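PDB 6FOP: glycoside hydrolase family 81 from Clostridium thermocellum, which hydrolyses beta-1,3-glucans such as laminarin, probably as a component of the cellulosome of this bacterium. Local coordinates for residues Tyr300-Asn308 with Phe664-Ser674; Ala492-Gln502 with Ile576-Tyr587. All blocks are in the same frame, centred on the assembly; numbering follows the deposited sequence. Where two conformers were deposited one is given.

Contact 1 of 2, residues Tyr300-Asn308 with Phe664-Ser674; sequences YRYHGILPN and FSVTADTPLYS
Gly304 and Tyr673 bring their backbones to 4.8 Å between CA atoms, with Ile305 and Leu672 close behind at 5.1 Å, where the chain leaving strand 295-301 runs past the start of strand 673-678. Gly304 CA packs over one face of the Tyr673 ring, toward its rim and 3.9 Å from the ring centroid, in a CH-pi contact; the same bare CA lies 3.4 Å from Tyr673 O, where a side chain would not fit. Ala668 CB packs over the centre of the opposite face. The ring is thereby held between Gly304 and Ala668 of its own segment, while its OH is hydrogen-bonded to Ser239, which also binds Tyr302 O. CG of Tyr302 stands anti to the backbone N (chi1 171°), carrying the phenol toward Pro671, where OH donates a 2.8 Å hydrogen bond to Pro671 O. That carbonyl lies at the edge of the Tyr302 ring, near its plane. Phe664 turns its edge to a face of His303 in a T-shaped pair, ring planes at 82° and centroids 5.2 Å apart; Phe664 CD1 stands 3.7 Å from His303 CG. A water in the plane of the imidazole links His303 ND1 to Val666 O. Farther along, Ile305 CG1 meets Leu672 CD2 at 3.9 Å, and Leu306 CD2 leans on Tyr673 CA. Leu306 and Leu672 also reach strand 681-688, so the segment following strand 295-301 packs against the four-stranded C-terminal sheet. Water adds further polar links: one molecule donates to both His303 O and Ser674 OG, another bridges Arg301 NH1 and Thr667 OG1. The chemistry implies a join made mainly by ring faces and apolar branches, with a phenol-to-carbonyl bond and water serving the backbone carbonyls of His303 and Gly304.

Contact 2 of 2, residues Ala492-Gln502 with Ile576-Tyr587; sequences ASSSEAINAWQ and INFLPITAASLY. Unlike the reference sequence in segment 492-502: Ala492 (reference Glu).
A buried helix-to-loop contact within the catalytic family domain, probably the (alpha/alpha)6 barrel expected of this family, lays 576-587, the loop after helix 570-575, along the start of helix 494-511, from Ser493 and Asn577 to Gln502 and Ala584. Ser493 is the N-cap: its OG accepts from Glu496 N and itself donates to Ile576 O at 2.8 Å, nearly along the C=O axis. With OG anti to its backbone N (chi1 -178°), the hydroxyl serves both the helix end and the loop. Asn577 reads the same end with its amide. OD1 accepts from Ser494 N and, at 2.7 Å, from Ser494 OG, while ND2 donates to Ala492 O and also to Tyr551 OH; bonds on both ends of the amide fix its rotation. Ala492, an engineered residue, touches Ile576 CD1 with its CB at 3.6 Å. In the same first turn, Ser495 OG donates to Leu579 O at 2.7 Å, the donor well above the carbonyl plane. The cis-proline Pro580 then crosses the helix side chains at about a right angle: its CG rests 3.5 Å from Asn499 CG and its CD against Glu496 CG. Glu496 OE2, beyond this, is bound by Tyr340 and Tyr422. From the 3-10 segment at the far end of the loop Tyr587 brings its hydroxyl to Ile498 CD1, and a water ties that hydroxyl to Ser494 OG and Asn577 O. A second water joins Ser495 O to Pro580 O. Before that 3-10 segment the loop makes a type I beta turn, Thr582 to Ser585, with an ST turn inside it, Thr582 OG1 accepting from Ala584 N. There Ala584 CB presses on Gln502 CB at 3.3 Å.

Following the chain from the N terminus, the first sheets lead to strand 295-301, where segment 300-308 opens contact 1. The helical domain follows, and within it contact 2 closes a loop of 73 residues between 492-502 and 576-587. The chain then runs through helices 592-606 to 646-659 before 664-674 completes contact 1, so contact 2 falls wholly within the larger loop and the two do not cross. Their centres are about 16 Å apart, and they meet directly: Leu306 O packs on Ala583 CB and Phe664 CZ on Leu586 O. Together they join strand 295-301, the helical domain and the C-terminal sheet.

Contact 1 of 2, residues Tyr300-Asn308 with Phe664-Ser674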
# COMPACT_ATOMS: atom_id res chain seq x y z
N TYR A 300 -2.65 -14.24 -7.70
CA TYR A 300 -2.90 -13.29 -8.77
C TYR A 300 -2.04 -13.63 -9.97
O TYR A 300 -0.93 -14.09 -9.83
CB TYR A 300 -2.55 -11.89 -8.29
CG TYR A 300 -3.28 -11.43 -7.03
CD1 TYR A 300 -4.65 -11.56 -6.89
CD2 TYR A 300 -2.59 -10.79 -6.02
CE1 TYR A 300 -5.31 -11.12 -5.73
CE2 TYR A 300 -3.22 -10.34 -4.87
CZ TYR A 300 -4.58 -10.49 -4.74
OH TYR A 300 -5.18 -10.03 -3.59
N ARG A 301 -2.53 -13.30 -11.15
CA ARG A 301 -1.70 -13.36 -12.36
C ARG A 301 -0.91 -12.05 -12.47
O ARG A 301 -1.45 -10.95 -12.39
CB ARG A 301 -2.57 -13.59 -13.58
CG ARG A 301 -3.19 -14.96 -13.61
CD ARG A 301 -3.69 -15.36 -15.00
NE ARG A 301 -4.61 -16.49 -14.94
CZ ARG A 301 -4.25 -17.76 -14.79
NH1 ARG A 301 -2.97 -18.10 -14.67
NH2 ARG A 301 -5.19 -18.71 -14.74
N TYR A 302 0.39 -12.22 -12.68
CA TYR A 302 1.31 -11.14 -12.97
C TYR A 302 1.40 -11.03 -14.49
O TYR A 302 1.51 -12.04 -15.18
CB TYR A 302 2.66 -11.49 -12.39
CG TYR A 302 3.81 -10.58 -12.78
CD1 TYR A 302 3.87 -9.26 -12.34
CD2 TYR A 302 4.87 -11.07 -13.52
CE1 TYR A 302 4.94 -8.44 -12.64
CE2 TYR A 302 5.96 -10.27 -13.84
CZ TYR A 302 5.99 -8.96 -13.39
OH TYR A 302 7.07 -8.16 -13.69
N HIS A 303 1.34 -9.81 -15.02
CA HIS A 303 1.29 -9.58 -16.46
C HIS A 303 2.55 -8.98 -17.04
O HIS A 303 2.55 -8.53 -18.20
CB HIS A 303 0.09 -8.71 -16.82
CG HIS A 303 -1.20 -9.35 -16.47
ND1 HIS A 303 -1.84 -10.23 -17.31
CD2 HIS A 303 -1.95 -9.31 -15.34
CE1 HIS A 303 -2.93 -10.69 -16.72
NE2 HIS A 303 -3.02 -10.14 -15.53
N GLY A 304 3.62 -8.95 -16.25
CA GLY A 304 4.91 -8.43 -16.71
C GLY A 304 4.96 -6.92 -16.55
O GLY A 304 3.92 -6.24 -16.53
N ILE A 305 6.18 -6.39 -16.49
CA ILE A 305 6.43 -4.98 -16.72
C ILE A 305 7.57 -4.86 -17.71
O ILE A 305 8.34 -5.81 -17.89
CB ILE A 305 6.75 -4.20 -15.42
CG1 ILE A 305 8.08 -4.63 -14.79
CG2 ILE A 305 5.61 -4.34 -14.41
CD1 ILE A 305 8.56 -3.66 -13.77
N LEU A 306 7.75 -3.67 -18.25
CA LEU A 306 8.92 -3.37 -19.08
C LEU A 306 9.72 -2.23 -18.47
O LEU A 306 9.17 -1.40 -17.75
CB LEU A 306 8.51 -2.99 -20.49
CG LEU A 306 7.85 -4.12 -21.29
CD1 LEU A 306 7.24 -3.53 -22.55
CD2 LEU A 306 8.86 -5.20 -21.63
N PRO A 307 11.02 -2.13 -18.83
CA PRO A 307 11.82 -0.97 -18.39
C PRO A 307 11.54 0.29 -19.20
O PRO A 307 11.98 1.36 -18.82
CB PRO A 307 13.26 -1.45 -18.60
CG PRO A 307 13.15 -2.45 -19.69
CD PRO A 307 11.85 -3.16 -19.48
N ASN A 308 10.83 0.13 -20.31
CA ASN A 308 10.47 1.20 -21.24
C ASN A 308 9.66 0.57 -22.35
O ASN A 308 9.75 -0.63 -22.59
CB ASN A 308 11.70 1.89 -21.84
CG ASN A 308 12.68 0.91 -22.50
OD1 ASN A 308 13.54 0.33 -21.84
ND2 ASN A 308 12.56 0.75 -23.81
N PHE A 664 -4.30 -8.39 -21.41
CA PHE A 664 -4.13 -9.08 -20.14
C PHE A 664 -4.54 -10.54 -20.17
O PHE A 664 -4.55 -11.20 -19.14
CB PHE A 664 -4.90 -8.31 -19.07
CG PHE A 664 -4.36 -6.94 -18.85
CD1 PHE A 664 -3.22 -6.76 -18.07
CD2 PHE A 664 -4.88 -5.85 -19.54
CE1 PHE A 664 -2.69 -5.49 -17.89
CE2 PHE A 664 -4.35 -4.61 -19.36
CZ PHE A 664 -3.26 -4.43 -18.54
N SER A 665 -4.89 -11.07 -21.34
CA SER A 665 -5.33 -12.45 -21.45
C SER A 665 -4.19 -13.43 -21.76
O SER A 665 -4.44 -14.62 -21.94
CB SER A 665 -6.42 -12.58 -22.50
OG SER A 665 -5.90 -12.44 -23.80
N VAL A 666 -2.97 -12.91 -21.85
CA VAL A 666 -1.78 -13.70 -22.20
C VAL A 666 -0.68 -13.42 -21.20
O VAL A 666 -0.36 -12.25 -20.95
CB VAL A 666 -1.22 -13.30 -23.58
CG1 VAL A 666 -0.04 -14.19 -23.99
CG2 VAL A 666 -2.29 -13.36 -24.63
N THR A 667 -0.05 -14.48 -20.69
CA THR A 667 1.10 -14.34 -19.81
C THR A 667 2.33 -15.00 -20.41
O THR A 667 2.24 -15.66 -21.45
CB THR A 667 0.79 -14.86 -18.40
OG1 THR A 667 0.35 -16.22 -18.49
CG2 THR A 667 -0.31 -14.01 -17.76
N ALA A 668 3.46 -14.86 -19.73
CA ALA A 668 4.74 -15.38 -20.21
C ALA A 668 5.59 -15.84 -19.06
O ALA A 668 5.45 -15.34 -17.93
CB ALA A 668 5.49 -14.34 -21.04
N ASP A 669 6.52 -16.74 -19.37
CA ASP A 669 7.43 -17.33 -18.38
C ASP A 669 8.72 -16.53 -18.14
O ASP A 669 9.83 -17.07 -18.07
CB ASP A 669 7.73 -18.80 -18.72
CG ASP A 669 8.48 -18.99 -20.03
OD1 ASP A 669 8.73 -18.01 -20.76
OD2 ASP A 669 8.77 -20.17 -20.31
N THR A 670 8.56 -15.21 -18.01
CA THR A 670 9.68 -14.31 -17.78
C THR A 670 9.17 -13.08 -17.01
O THR A 670 7.99 -12.79 -17.08
CB THR A 670 10.36 -13.93 -19.13
OG1 THR A 670 11.70 -13.53 -18.91
CG2 THR A 670 9.58 -12.85 -19.86
N PRO A 671 10.06 -12.35 -16.30
CA PRO A 671 9.52 -11.25 -15.49
C PRO A 671 9.27 -9.95 -16.26
O PRO A 671 8.40 -9.20 -15.87
CB PRO A 671 10.57 -11.00 -14.41
CG PRO A 671 11.71 -11.89 -14.71
CD PRO A 671 11.38 -12.81 -15.84
N LEU A 672 10.02 -9.68 -17.34
CA LEU A 672 9.94 -8.39 -18.02
C LEU A 672 9.38 -8.62 -19.42
O LEU A 672 10.09 -9.02 -20.34
CB LEU A 672 11.29 -7.70 -18.04
CG LEU A 672 12.00 -7.53 -16.69
CD1 LEU A 672 13.35 -6.84 -16.90
CD2 LEU A 672 11.14 -6.79 -15.70
N TYR A 673 8.08 -8.38 -19.56
CA TYR A 673 7.39 -8.53 -20.83
C TYR A 673 6.12 -7.69 -20.81
O TYR A 673 5.69 -7.23 -19.75
CB TYR A 673 7.03 -9.98 -21.12
CG TYR A 673 5.94 -10.57 -20.23
CD1 TYR A 673 6.25 -11.09 -18.98
CD2 TYR A 673 4.64 -10.64 -20.68
CE1 TYR A 673 5.24 -11.65 -18.17
CE2 TYR A 673 3.64 -11.19 -19.91
CZ TYR A 673 3.94 -11.72 -18.67
OH TYR A 673 2.91 -12.29 -17.95
N SER A 674 5.55 -7.50 -21.98
CA SER A 674 4.15 -7.04 -22.12
C SER A 674 3.63 -7.47 -23.49
O SER A 674 4.41 -7.60 -24.46
CB SER A 674 3.97 -5.53 -21.91
OG SER A 674 4.17 -5.17 -20.55
O HOH W 1 -0.66 -16.86 -15.68
O HOH W 2 -0.69 -9.91 -20.02
O HOH W 3 1.51 -6.10 -19.42
O HOH W 4 2.20 -4.67 -17.86

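Contact 2 of 2, residues Ala492-Gln502 with Ile576-Tyr587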
# COMPACT_ATOMS: atom_id res chain seq x y z
N ALA A 492 -3.42 8.84 -1.21
CA ALA A 492 -3.98 9.50 -2.42
C ALA A 492 -3.39 8.80 -3.66
O ALA A 492 -4.06 7.97 -4.27
CB ALA A 492 -3.75 11.00 -2.36
N SER A 493 -2.12 9.05 -3.96
CA SER A 493 -1.52 8.51 -5.17
C SER A 493 -1.08 7.05 -5.05
O SER A 493 0.06 6.75 -4.65
CB SER A 493 -0.33 9.35 -5.62
OG SER A 493 0.19 8.81 -6.85
N SER A 494 -1.96 6.13 -5.46
CA SER A 494 -1.56 4.73 -5.58
C SER A 494 -0.49 4.53 -6.65
O SER A 494 0.32 3.61 -6.57
CB SER A 494 -2.76 3.81 -5.85
OG SER A 494 -3.35 4.07 -7.11
N SER A 495 -0.51 5.37 -7.68
CA SER A 495 0.46 5.25 -8.76
C SER A 495 1.87 5.60 -8.30
O SER A 495 2.83 4.99 -8.79
CB SER A 495 -0.01 6.09 -9.96
OG SER A 495 -0.50 7.37 -9.57
N GLU A 496 2.05 6.55 -7.38
CA GLU A 496 3.39 6.76 -6.82
C GLU A 496 3.89 5.60 -5.93
O GLU A 496 5.09 5.35 -5.85
CB GLU A 496 3.55 8.10 -6.10
CG GLU A 496 3.72 9.25 -7.08
CD GLU A 496 4.09 10.57 -6.45
OE1 GLU A 496 3.79 10.76 -5.25
OE2 GLU A 496 4.62 11.44 -7.19
N ALA A 497 2.98 4.88 -5.28
CA ALA A 497 3.35 3.66 -4.56
C ALA A 497 3.82 2.61 -5.59
O ALA A 497 4.89 2.01 -5.46
CB ALA A 497 2.17 3.14 -3.76
N ILE A 498 3.03 2.43 -6.64
CA ILE A 498 3.35 1.45 -7.68
C ILE A 498 4.64 1.78 -8.42
O ILE A 498 5.37 0.86 -8.82
CB ILE A 498 2.13 1.26 -8.61
CG1 ILE A 498 1.03 0.47 -7.86
CG2 ILE A 498 2.49 0.62 -9.94
CD1 ILE A 498 -0.36 0.64 -8.46
N ASN A 499 4.96 3.07 -8.56
CA ASN A 499 6.24 3.46 -9.14
C ASN A 499 7.40 2.89 -8.33
O ASN A 499 8.40 2.42 -8.90
CB ASN A 499 6.34 4.97 -9.16
CG ASN A 499 7.61 5.49 -9.83
OD1 ASN A 499 7.95 5.09 -10.95
ND2 ASN A 499 8.29 6.40 -9.15
N ALA A 500 7.30 2.94 -6.99
CA ALA A 500 8.37 2.35 -6.18
C ALA A 500 8.45 0.84 -6.40
O ALA A 500 9.53 0.26 -6.50
CB ALA A 500 8.15 2.65 -4.71
N TRP A 501 7.30 0.19 -6.48
CA TRP A 501 7.29 -1.25 -6.59
C TRP A 501 7.83 -1.74 -7.92
O TRP A 501 8.65 -2.68 -7.96
CB TRP A 501 5.90 -1.81 -6.32
CG TRP A 501 5.26 -1.37 -5.04
CD1 TRP A 501 3.93 -1.32 -4.84
CD2 TRP A 501 5.87 -0.89 -3.82
NE1 TRP A 501 3.66 -0.90 -3.56
CE2 TRP A 501 4.82 -0.61 -2.91
CE3 TRP A 501 7.19 -0.66 -3.39
CZ2 TRP A 501 5.05 -0.13 -1.62
CZ3 TRP A 501 7.41 -0.19 -2.10
CH2 TRP A 501 6.35 0.06 -1.23
N GLN A 502 7.44 -1.07 -9.01
CA GLN A 502 8.03 -1.43 -10.32
C GLN A 502 9.52 -1.21 -10.36
O GLN A 502 10.26 -2.00 -10.95
CB GLN A 502 7.29 -0.75 -11.48
CG GLN A 502 7.49 0.77 -11.60
CD GLN A 502 8.65 1.17 -12.46
OE1 GLN A 502 9.04 0.47 -13.39
NE2 GLN A 502 9.19 2.35 -12.17
N ILE A 576 -3.73 12.24 -10.30
CA ILE A 576 -2.83 11.81 -9.24
C ILE A 576 -2.79 10.31 -9.06
O ILE A 576 -1.91 9.83 -8.37
CB ILE A 576 -3.11 12.47 -7.86
CG1 ILE A 576 -4.50 12.11 -7.30
CG2 ILE A 576 -2.90 13.99 -7.91
CD1 ILE A 576 -4.51 11.91 -5.80
N ASN A 577 -3.75 9.56 -9.62
CA ASN A 577 -3.70 8.11 -9.58
C ASN A 577 -3.23 7.47 -10.87
O ASN A 577 -3.32 6.27 -11.06
CB ASN A 577 -5.02 7.52 -9.05
CG ASN A 577 -4.99 7.44 -7.55
OD1 ASN A 577 -4.30 6.58 -7.00
ND2 ASN A 577 -5.62 8.41 -6.87
N PHE A 578 -2.76 8.32 -11.79
CA PHE A 578 -2.08 7.84 -12.98
C PHE A 578 -0.58 8.09 -12.90
O PHE A 578 0.22 7.19 -13.23
CB PHE A 578 -2.61 8.52 -14.26
CG PHE A 578 -4.13 8.54 -14.40
CD1 PHE A 578 -4.95 7.59 -13.83
CD2 PHE A 578 -4.73 9.53 -15.17
CE1 PHE A 578 -6.32 7.67 -13.97
CE2 PHE A 578 -6.10 9.61 -15.31
CZ PHE A 578 -6.91 8.66 -14.71
N LEU A 579 -0.17 9.29 -12.50
CA LEU A 579 1.24 9.65 -12.59
C LEU A 579 2.05 9.07 -11.42
O LEU A 579 1.52 8.93 -10.29
CB LEU A 579 1.39 11.16 -12.74
CG LEU A 579 1.24 12.03 -11.50
CD1 LEU A 579 2.54 12.09 -10.68
CD2 LEU A 579 0.83 13.43 -11.92
N PRO A 580 3.32 8.75 -11.62
CA PRO A 580 4.01 8.82 -12.91
C PRO A 580 3.62 7.65 -13.80
O PRO A 580 3.53 6.52 -13.36
CB PRO A 580 5.48 8.73 -12.52
CG PRO A 580 5.46 7.87 -11.29
CD PRO A 580 4.19 8.21 -10.56
N ILE A 581 3.43 7.95 -15.08
CA ILE A 581 3.14 6.90 -16.05
C ILE A 581 4.48 6.32 -16.53
O ILE A 581 5.26 7.03 -17.14
CB ILE A 581 2.23 7.42 -17.19
CG1 ILE A 581 0.89 7.93 -16.60
CG2 ILE A 581 1.96 6.32 -18.19
CD1 ILE A 581 -0.06 8.54 -17.63
N THR A 582 4.72 5.04 -16.23
CA THR A 582 5.93 4.33 -16.63
C THR A 582 5.50 3.14 -17.48
O THR A 582 4.31 2.87 -17.64
CB THR A 582 6.78 3.84 -15.44
OG1 THR A 582 6.23 2.64 -14.88
CG2 THR A 582 6.95 4.93 -14.36
N ALA A 583 6.46 2.37 -17.96
CA ALA A 583 6.11 1.15 -18.69
C ALA A 583 5.63 0.01 -17.79
O ALA A 583 5.43 -1.10 -18.26
CB ALA A 583 7.29 0.70 -19.55
N ALA A 584 5.47 0.30 -16.51
CA ALA A 584 4.73 -0.55 -15.58
C ALA A 584 3.30 -0.08 -15.37
O ALA A 584 2.58 -0.67 -14.57
CB ALA A 584 5.49 -0.66 -14.27
N SER A 585 2.86 0.95 -16.10
CA SER A 585 1.54 1.56 -15.87
C SER A 585 0.45 1.03 -16.76
O SER A 585 -0.67 1.54 -16.74
CB SER A 585 1.60 3.08 -15.97
OG SER A 585 2.43 3.65 -14.99
N LEU A 586 0.72 -0.03 -17.52
CA LEU A 586 -0.30 -0.57 -18.38
C LEU A 586 -1.51 -1.10 -17.60
O LEU A 586 -2.60 -1.20 -18.16
CB LEU A 586 0.27 -1.64 -19.30
CG LEU A 586 1.34 -1.15 -20.31
CD1 LEU A 586 2.00 -2.31 -21.03
CD2 LEU A 586 0.76 -0.15 -21.31
N TYR A 587 -1.31 -1.43 -16.31
CA TYR A 587 -2.42 -1.86 -15.47
C TYR A 587 -3.57 -0.88 -15.47
O TYR A 587 -4.70 -1.29 -15.24
CB TYR A 587 -1.97 -2.11 -14.01
CG TYR A 587 -1.67 -0.86 -13.23
CD1 TYR A 587 -2.68 -0.19 -12.51
CD2 TYR A 587 -0.42 -0.26 -13.29
CE1 TYR A 587 -2.41 0.99 -11.85
CE2 TYR A 587 -0.15 0.92 -12.65
CZ TYR A 587 -1.15 1.56 -11.92
OH TYR A 587 -0.88 2.75 -11.28
O HOH W 5 -2.91 3.76 -9.89
O HOH W 6 3.79 4.55 -11.40